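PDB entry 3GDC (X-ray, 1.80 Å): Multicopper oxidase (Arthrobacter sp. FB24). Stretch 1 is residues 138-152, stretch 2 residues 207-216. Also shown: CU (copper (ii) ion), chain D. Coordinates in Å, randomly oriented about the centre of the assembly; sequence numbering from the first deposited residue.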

ATOM      1  N   LEU A 138     -12.525  -1.324  19.557  1.00 25.98           N
ATOM      2  CA  LEU A 138     -11.194  -1.680  19.064  1.00 26.26           C
ATOM      3  C   LEU A 138     -10.192  -0.527  19.010  1.00 25.69           C
ATOM      4  O   LEU A 138      -9.037  -0.710  19.394  1.00 25.51           O
ATOM      5  N   ALA A 139     -10.616   0.644  18.524  1.00 24.88           N
ATOM      6  CA  ALA A 139      -9.651   1.733  18.274  1.00 24.32           C
ATOM      7  C   ALA A 139      -8.890   2.201  19.523  1.00 23.46           C
ATOM      8  O   ALA A 139      -7.656   2.175  19.512  1.00 23.22           O
ATOM      9  N   PRO A 140      -9.602   2.618  20.596  1.00 22.87           N
ATOM     10  CA  PRO A 140      -8.889   3.024  21.810  1.00 22.34           C
ATOM     11  C   PRO A 140      -8.092   1.908  22.479  1.00 21.67           C
ATOM     12  O   PRO A 140      -7.061   2.180  23.068  1.00 21.89           O
ATOM     13  N   HIS A 141      -8.557   0.665  22.385  1.00 20.79           N
ATOM     14  CA  HIS A 141      -7.847  -0.440  23.039  1.00 20.23           C
ATOM     15  C   HIS A 141      -6.483  -0.724  22.412  1.00 20.29           C
ATOM     16  O   HIS A 141      -5.555  -1.101  23.121  1.00 21.62           O
ATOM     17  N   ILE A 142      -6.348  -0.493  21.111  1.00 19.94           N
ATOM     18  CA  ILE A 142      -5.028  -0.566  20.471  1.00 19.12           C
ATOM     19  C   ILE A 142      -4.310   0.787  20.633  1.00 18.37           C
ATOM     20  O   ILE A 142      -3.152   0.842  21.069  1.00 17.56           O
ATOM     21  N   ALA A 143      -5.010   1.870  20.308  1.00 17.28           N
ATOM     22  CA  ALA A 143      -4.393   3.209  20.264  1.00 16.94           C
ATOM     23  C   ALA A 143      -3.883   3.723  21.616  1.00 16.73           C
ATOM     24  O   ALA A 143      -2.922   4.509  21.668  1.00 16.97           O
ATOM     25  N   LYS A 144      -4.507   3.282  22.705  1.00 16.33           N
ATOM     26  CA  LYS A 144      -4.064   3.691  24.038  1.00 16.54           C
ATOM     27  C   LYS A 144      -2.741   3.068  24.476  1.00 15.37           C
ATOM     28  O   LYS A 144      -2.165   3.481  25.478  1.00 15.64           O
ATOM     29  N   GLY A 145      -2.244   2.084  23.728  1.00 14.55           N
ATOM     30  CA  GLY A 145      -0.885   1.621  23.924  1.00 13.89           C
ATOM     31  C   GLY A 145      -0.696   0.118  24.015  1.00 13.00           C
ATOM     32  O   GLY A 145       0.437  -0.349  24.144  1.00 13.17           O
ATOM     33  N   LEU A 146      -1.795  -0.635  23.939  1.00 13.00           N
ATOM     34  CA  LEU A 146      -1.741  -2.092  24.136  1.00 12.32           C
ATOM     35  C   LEU A 146      -1.305  -2.856  22.880  1.00 11.91           C
ATOM     36  O   LEU A 146      -2.125  -3.433  22.160  1.00 11.13           O
ATOM     37  N   TYR A 147       0.002  -2.851  22.628  1.00 11.79           N
ATOM     38  CA  TYR A 147       0.587  -3.598  21.512  1.00 12.43           C
ATOM     39  C   TYR A 147       2.067  -3.820  21.742  1.00 12.74           C
ATOM     40  O   TYR A 147       2.704  -3.089  22.508  1.00 13.39           O
ATOM     41  N   GLY A 148       2.621  -4.829  21.079  1.00 12.61           N
ATOM     42  CA  GLY A 148       4.069  -5.053  21.121  1.00 12.44           C
ATOM     43  C   GLY A 148       4.454  -5.998  20.014  1.00 12.86           C
ATOM     44  O   GLY A 148       3.581  -6.552  19.320  1.00 12.90           O
ATOM     45  N   GLY A 149       5.758  -6.173  19.839  1.00 12.85           N
ATOM     46  CA  GLY A 149       6.301  -7.038  18.817  1.00 13.02           C
ATOM     47  C   GLY A 149       6.409  -8.473  19.314  1.00 13.53           C
ATOM     48  O   GLY A 149       6.553  -8.723  20.520  1.00 13.15           O
ATOM     49  N   PHE A 150       6.385  -9.402  18.369  1.00 13.55           N
ATOM     50  CA  PHE A 150       6.495 -10.842  18.669  1.00 14.43           C
ATOM     51  C   PHE A 150       7.333 -11.439  17.546  1.00 15.09           C
ATOM     52  O   PHE A 150       6.855 -11.569  16.413  1.00 14.16           O
ATOM     53  N   ILE A 151       8.592 -11.762  17.854  1.00 14.89           N
ATOM     54  CA  ILE A 151       9.587 -12.174  16.860  1.00 16.04           C
ATOM     55  C   ILE A 151       9.863 -13.665  17.005  1.00 16.44           C
ATOM     56  O   ILE A 151      10.197 -14.115  18.085  1.00 16.50           O
ATOM     57  N   VAL A 152       9.703 -14.415  15.918  1.00 16.84           N
ATOM     58  CA  VAL A 152       9.967 -15.858  15.904  1.00 17.20           C
ATOM     59  C   VAL A 152      11.088 -16.143  14.905  1.00 18.30           C
ATOM     60  O   VAL A 152      10.896 -16.033  13.686  1.00 18.53           O
ATOM     61  N   ILE A 207      16.426  -4.818  10.949  1.00 14.67           N
ATOM     62  CA  ILE A 207      15.380  -4.113  11.673  1.00 14.15           C
ATOM     63  C   ILE A 207      14.050  -4.843  11.507  1.00 13.61           C
ATOM     64  O   ILE A 207      13.622  -5.116  10.388  1.00 13.90           O
ATOM     65  N   HIS A 208      13.393  -5.126  12.624  1.00 12.74           N
ATOM     66  CA  HIS A 208      12.021  -5.609  12.597  1.00 12.75           C
ATOM     67  C   HIS A 208      11.093  -4.402  12.704  1.00 12.45           C
ATOM     68  O   HIS A 208      10.966  -3.814  13.774  1.00 12.63           O
ATOM     69  N   LEU A 209      10.434  -4.061  11.601  1.00 12.67           N
ATOM     70  CA  LEU A 209       9.596  -2.850  11.546  1.00 12.80           C
ATOM     71  C   LEU A 209       8.133  -3.217  11.568  1.00 12.99           C
ATOM     72  O   LEU A 209       7.673  -3.951  10.693  1.00 12.99           O
ATOM     73  N   ILE A 210       7.409  -2.691  12.551  1.00 12.30           N
ATOM     74  CA  ILE A 210       6.018  -3.059  12.780  1.00 12.93           C
ATOM     75  C   ILE A 210       5.149  -1.824  12.823  1.00 12.97           C
ATOM     76  O   ILE A 210       5.436  -0.895  13.575  1.00 12.61           O
ATOM     77  N   ASN A 211       4.059  -1.842  12.055  1.00 13.05           N
ATOM     78  CA  ASN A 211       3.132  -0.728  12.067  1.00 13.46           C
ATOM     79  C   ASN A 211       1.898  -1.007  12.916  1.00 13.62           C
ATOM     80  O   ASN A 211       1.107  -1.901  12.579  1.00 13.56           O
ATOM     81  N   VAL A 212       1.718  -0.231  13.992  1.00 13.10           N
ATOM     82  CA  VAL A 212       0.476  -0.304  14.782  1.00 14.07           C
ATOM     83  C   VAL A 212      -0.386   0.968  14.692  1.00 14.24           C
ATOM     84  O   VAL A 212      -1.378   1.104  15.397  1.00 14.59           O
ATOM     85  N   LEU A 213       0.005   1.895  13.820  1.00 15.29           N
ATOM     86  CA  LEU A 213      -0.674   3.179  13.737  1.00 15.16           C
ATOM     87  C   LEU A 213      -2.186   3.044  13.532  1.00 15.57           C
ATOM     88  O   LEU A 213      -2.647   2.416  12.584  1.00 14.96           O
ATOM     89  N   GLU A 214      -2.944   3.626  14.448  1.00 16.81           N
ATOM     90  CA  GLU A 214      -4.391   3.627  14.358  1.00 18.26           C
ATOM     91  C   GLU A 214      -4.859   4.907  13.649  1.00 19.30           C
ATOM     92  O   GLU A 214      -4.105   5.897  13.569  1.00 19.39           O
ATOM     93  N   TYR A 215      -6.081   4.854  13.106  1.00 19.50           N
ATOM     94  CA  TYR A 215      -6.781   6.004  12.490  1.00 20.24           C
ATOM     95  C   TYR A 215      -6.309   6.311  11.059  1.00 20.29           C
ATOM     96  O   TYR A 215      -7.116   6.303  10.120  1.00 20.99           O
ATOM     97  N   ASP A 216      -5.015   6.571  10.892  1.00 19.80           N
ATOM     98  CA  ASP A 216      -4.430   6.773   9.564  1.00 20.25           C
ATOM     99  C   ASP A 216      -4.269   5.425   8.852  1.00 19.94           C
ATOM    100  O   ASP A 216      -3.755   4.478   9.444  1.00 19.98           O
TER

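Two segments can pack closely without a single hydrogen bond between them, provided that bumps on one meet hollows on the other. In this multicopper oxidase, residues 138-152 and 207-216 illustrate the principle, burying 513 Å² in all. Along the strands, alternation decides which side chains face inward: Tyr147 and Ile151 on one, His208 and Ile210 on the other. Between Tyr147 and Ile151 lies Gly149, whose lack of a side chain leaves a hollow. Ile210 (chi1 m, chi2 t) fills it, its CD1 resting 3.7 Å from Gly149 CA; a CB there would lie too close to that methyl. Methyls also lie over aromatic faces, as CH-pi contacts. Val212 (m) sets CG2 almost squarely over the Tyr147 ring (chi1 p), 3.6 Å from CE1, while Ile151 (m, m) lays CG2 over one face of His208 (m), with its CD1 3.8 Å from His208 CG.

At the helix, small residues make the room. Ala143 CB sits 4.0 Å from Glu214 CB and 3.8 Å from Tyr215 CE2; Ala139 CB lies 3.8 Å from Tyr215 OH, so the tyrosine (m) spans both alanines obliquely. Glu214 (t, p) turns back locally, its OE2 accepting a 2.8 Å hydrogen bond from Tyr215 N. Beyond the interface, His141 ND1 binds copper at 2.2 Å.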

ATOM      1  CB  LEU A 138     -11.290  -2.332  17.677  1.00 26.78           C
ATOM      2  CG  LEU A 138     -11.253  -3.857  17.479  1.00 29.27           C
ATOM      3  CD1 LEU A 138      -9.808  -4.392  17.487  1.00 30.99           C
ATOM      4  CD2 LEU A 138     -12.121  -4.590  18.490  1.00 30.15           C
ATOM      5  CB  ALA A 139     -10.294   2.923  17.517  1.00 24.86           C
ATOM      6  CB  PRO A 140     -10.003   3.504  22.746  1.00 22.64           C
ATOM      7  CG  PRO A 140     -11.254   2.931  22.212  1.00 23.03           C
ATOM      8  CD  PRO A 140     -11.060   2.800  20.737  1.00 23.09           C
ATOM      9  CB  HIS A 141      -8.730  -1.685  23.151  1.00 19.91           C
ATOM     10  CG  HIS A 141      -9.717  -1.602  24.273  1.00 18.73           C
ATOM     11  ND1 HIS A 141      -9.434  -2.053  25.545  1.00 18.71           N
ATOM     12  CD2 HIS A 141     -10.963  -1.075  24.327  1.00 17.51           C
ATOM     13  CE1 HIS A 141     -10.475  -1.832  26.329  1.00 19.41           C
ATOM     14  NE2 HIS A 141     -11.414  -1.234  25.615  1.00 18.58           N
ATOM     15  CB  ILE A 142      -5.112  -0.980  18.979  1.00 19.27           C
ATOM     16  CG1 ILE A 142      -5.745  -2.378  18.837  1.00 20.27           C
ATOM     17  CG2 ILE A 142      -3.717  -0.989  18.326  1.00 20.40           C
ATOM     18  CD1 ILE A 142      -6.067  -2.771  17.391  1.00 20.83           C
ATOM     19  CB  ALA A 143      -5.358   4.222  19.641  1.00 16.79           C
ATOM     20  CB  LYS A 144      -5.161   3.491  25.095  1.00 17.45           C
ATOM     21  CG  LYS A 144      -6.399   4.365  24.875  1.00 20.20           C
ATOM     22  CD  LYS A 144      -6.380   5.624  25.708  1.00 25.83           C
ATOM     23  CE  LYS A 144      -6.785   5.346  27.143  1.00 25.91           C
ATOM     24  NZ  LYS A 144      -6.769   6.596  27.956  1.00 28.88           N
ATOM     25  CB  LEU A 146      -3.072  -2.632  24.692  1.00 12.96           C
ATOM     26  CG  LEU A 146      -3.436  -2.133  26.091  1.00 12.76           C
ATOM     27  CD1 LEU A 146      -4.861  -2.552  26.423  1.00 14.96           C
ATOM     28  CD2 LEU A 146      -2.464  -2.625  27.172  1.00 15.30           C
ATOM     29  CB  TYR A 147       0.386  -2.854  20.184  1.00 12.61           C
ATOM     30  CG  TYR A 147       0.650  -1.358  20.309  1.00 13.84           C
ATOM     31  CD1 TYR A 147       1.952  -0.865  20.403  1.00 14.01           C
ATOM     32  CD2 TYR A 147      -0.407  -0.445  20.354  1.00 13.88           C
ATOM     33  CE1 TYR A 147       2.206   0.524  20.519  1.00 12.75           C
ATOM     34  CE2 TYR A 147      -0.166   0.932  20.476  1.00 13.48           C
ATOM     35  CZ  TYR A 147       1.151   1.395  20.558  1.00 13.28           C
ATOM     36  OH  TYR A 147       1.412   2.748  20.694  1.00 15.03           O
ATOM     37  CB  PHE A 150       5.090 -11.440  18.746  1.00 14.99           C
ATOM     38  CG  PHE A 150       5.042 -12.951  18.762  1.00 16.39           C
ATOM     39  CD1 PHE A 150       5.983 -13.698  19.478  1.00 19.37           C
ATOM     40  CD2 PHE A 150       4.024 -13.620  18.071  1.00 18.46           C
ATOM     41  CE1 PHE A 150       5.919 -15.105  19.495  1.00 19.22           C
ATOM     42  CE2 PHE A 150       3.943 -15.015  18.083  1.00 18.49           C
ATOM     43  CZ  PHE A 150       4.903 -15.758  18.797  1.00 19.20           C
ATOM     44  CB  ILE A 151      10.928 -11.416  17.080  1.00 15.99           C
ATOM     45  CG1 ILE A 151      10.693  -9.893  17.185  1.00 18.54           C
ATOM     46  CG2 ILE A 151      11.993 -11.824  16.051  1.00 16.10           C
ATOM     47  CD1 ILE A 151       9.994  -9.260  15.999  1.00 18.56           C
ATOM     48  CB  VAL A 152       8.711 -16.678  15.547  1.00 16.53           C
ATOM     49  CG1 VAL A 152       9.024 -18.188  15.505  1.00 16.20           C
ATOM     50  CG2 VAL A 152       7.572 -16.405  16.517  1.00 16.75           C
ATOM     51  CB  ILE A 207      15.218  -2.655  11.148  1.00 14.35           C
ATOM     52  CG1 ILE A 207      16.552  -1.902  11.189  1.00 14.77           C
ATOM     53  CG2 ILE A 207      14.125  -1.911  11.948  1.00 14.42           C
ATOM     54  CD1 ILE A 207      16.535  -0.570  10.397  1.00 15.51           C
ATOM     55  CB  HIS A 208      11.785  -6.572  13.759  1.00 13.65           C
ATOM     56  CG  HIS A 208      12.690  -7.755  13.710  1.00 13.22           C
ATOM     57  ND1 HIS A 208      12.387  -8.898  13.003  1.00 15.59           N
ATOM     58  CD2 HIS A 208      13.928  -7.944  14.224  1.00 15.34           C
ATOM     59  CE1 HIS A 208      13.388  -9.753  13.109  1.00 16.68           C
ATOM     60  NE2 HIS A 208      14.340  -9.195  13.835  1.00 16.80           N
ATOM     61  CB  LEU A 209       9.890  -2.063  10.260  1.00 13.39           C
ATOM     62  CG  LEU A 209       9.072  -0.780  10.078  1.00 14.25           C
ATOM     63  CD1 LEU A 209       9.577   0.277  11.034  1.00 13.14           C
ATOM     64  CD2 LEU A 209       9.209  -0.316   8.631  1.00 15.25           C
ATOM     65  CB  ILE A 210       5.860  -3.799  14.127  1.00 13.79           C
ATOM     66  CG1 ILE A 210       6.741  -5.042  14.136  1.00 14.18           C
ATOM     67  CG2 ILE A 210       4.394  -4.134  14.401  1.00 14.30           C
ATOM     68  CD1 ILE A 210       7.137  -5.498  15.520  1.00 15.59           C
ATOM     69  CB  ASN A 211       2.700  -0.345  10.645  1.00 13.86           C
ATOM     70  CG  ASN A 211       1.864   0.920  10.638  1.00 14.99           C
ATOM     71  OD1 ASN A 211       2.107   1.822  11.452  1.00 15.05           O
ATOM     72  ND2 ASN A 211       0.869   0.993   9.752  1.00 15.33           N
ATOM     73  CB  VAL A 212       0.731  -0.667  16.254  1.00 13.71           C
ATOM     74  CG1 VAL A 212       1.496  -1.969  16.356  1.00 15.05           C
ATOM     75  CG2 VAL A 212       1.490   0.465  16.968  1.00 14.57           C
ATOM     76  CB  LEU A 213      -0.044   4.042  12.635  1.00 15.05           C
ATOM     77  CG  LEU A 213      -0.684   5.400  12.358  1.00 16.21           C
ATOM     78  CD1 LEU A 213      -0.572   6.308  13.584  1.00 16.06           C
ATOM     79  CD2 LEU A 213       0.040   6.002  11.159  1.00 15.49           C
ATOM     80  CB  GLU A 214      -5.000   3.509  15.768  1.00 19.11           C
ATOM     81  CG  GLU A 214      -6.526   3.380  15.812  1.00 20.95           C
ATOM     82  CD  GLU A 214      -7.025   2.240  14.935  1.00 23.38           C
ATOM     83  OE1 GLU A 214      -6.986   1.086  15.413  1.00 24.38           O
ATOM     84  OE2 GLU A 214      -7.416   2.501  13.767  1.00 24.86           O
ATOM     85  CB  TYR A 215      -6.759   7.248  13.407  1.00 20.46           C
ATOM     86  CG  TYR A 215      -7.286   6.982  14.810  1.00 20.93           C
ATOM     87  CD1 TYR A 215      -8.633   6.698  15.028  1.00 21.36           C
ATOM     88  CD2 TYR A 215      -6.434   7.018  15.916  1.00 21.09           C
ATOM     89  CE1 TYR A 215      -9.114   6.440  16.307  1.00 22.24           C
ATOM     90  CE2 TYR A 215      -6.909   6.759  17.204  1.00 22.51           C
ATOM     91  CZ  TYR A 215      -8.248   6.478  17.389  1.00 21.24           C
ATOM     92  OH  TYR A 215      -8.728   6.226  18.659  1.00 24.62           O
ATOM     93  CB  ASP A 216      -3.076   7.469   9.683  1.00 20.87           C
ATOM     94  CG  ASP A 216      -3.186   8.877  10.251  1.00 21.46           C
ATOM     95  OD1 ASP A 216      -3.717   9.765   9.542  1.00 24.10           O
ATOM     96  OD2 ASP A 216      -2.726   9.099  11.391  1.00 21.75           O
TER
HETATM   97 CU    CU D 301      -7.913  -3.517  25.978  1.00 24.54          CU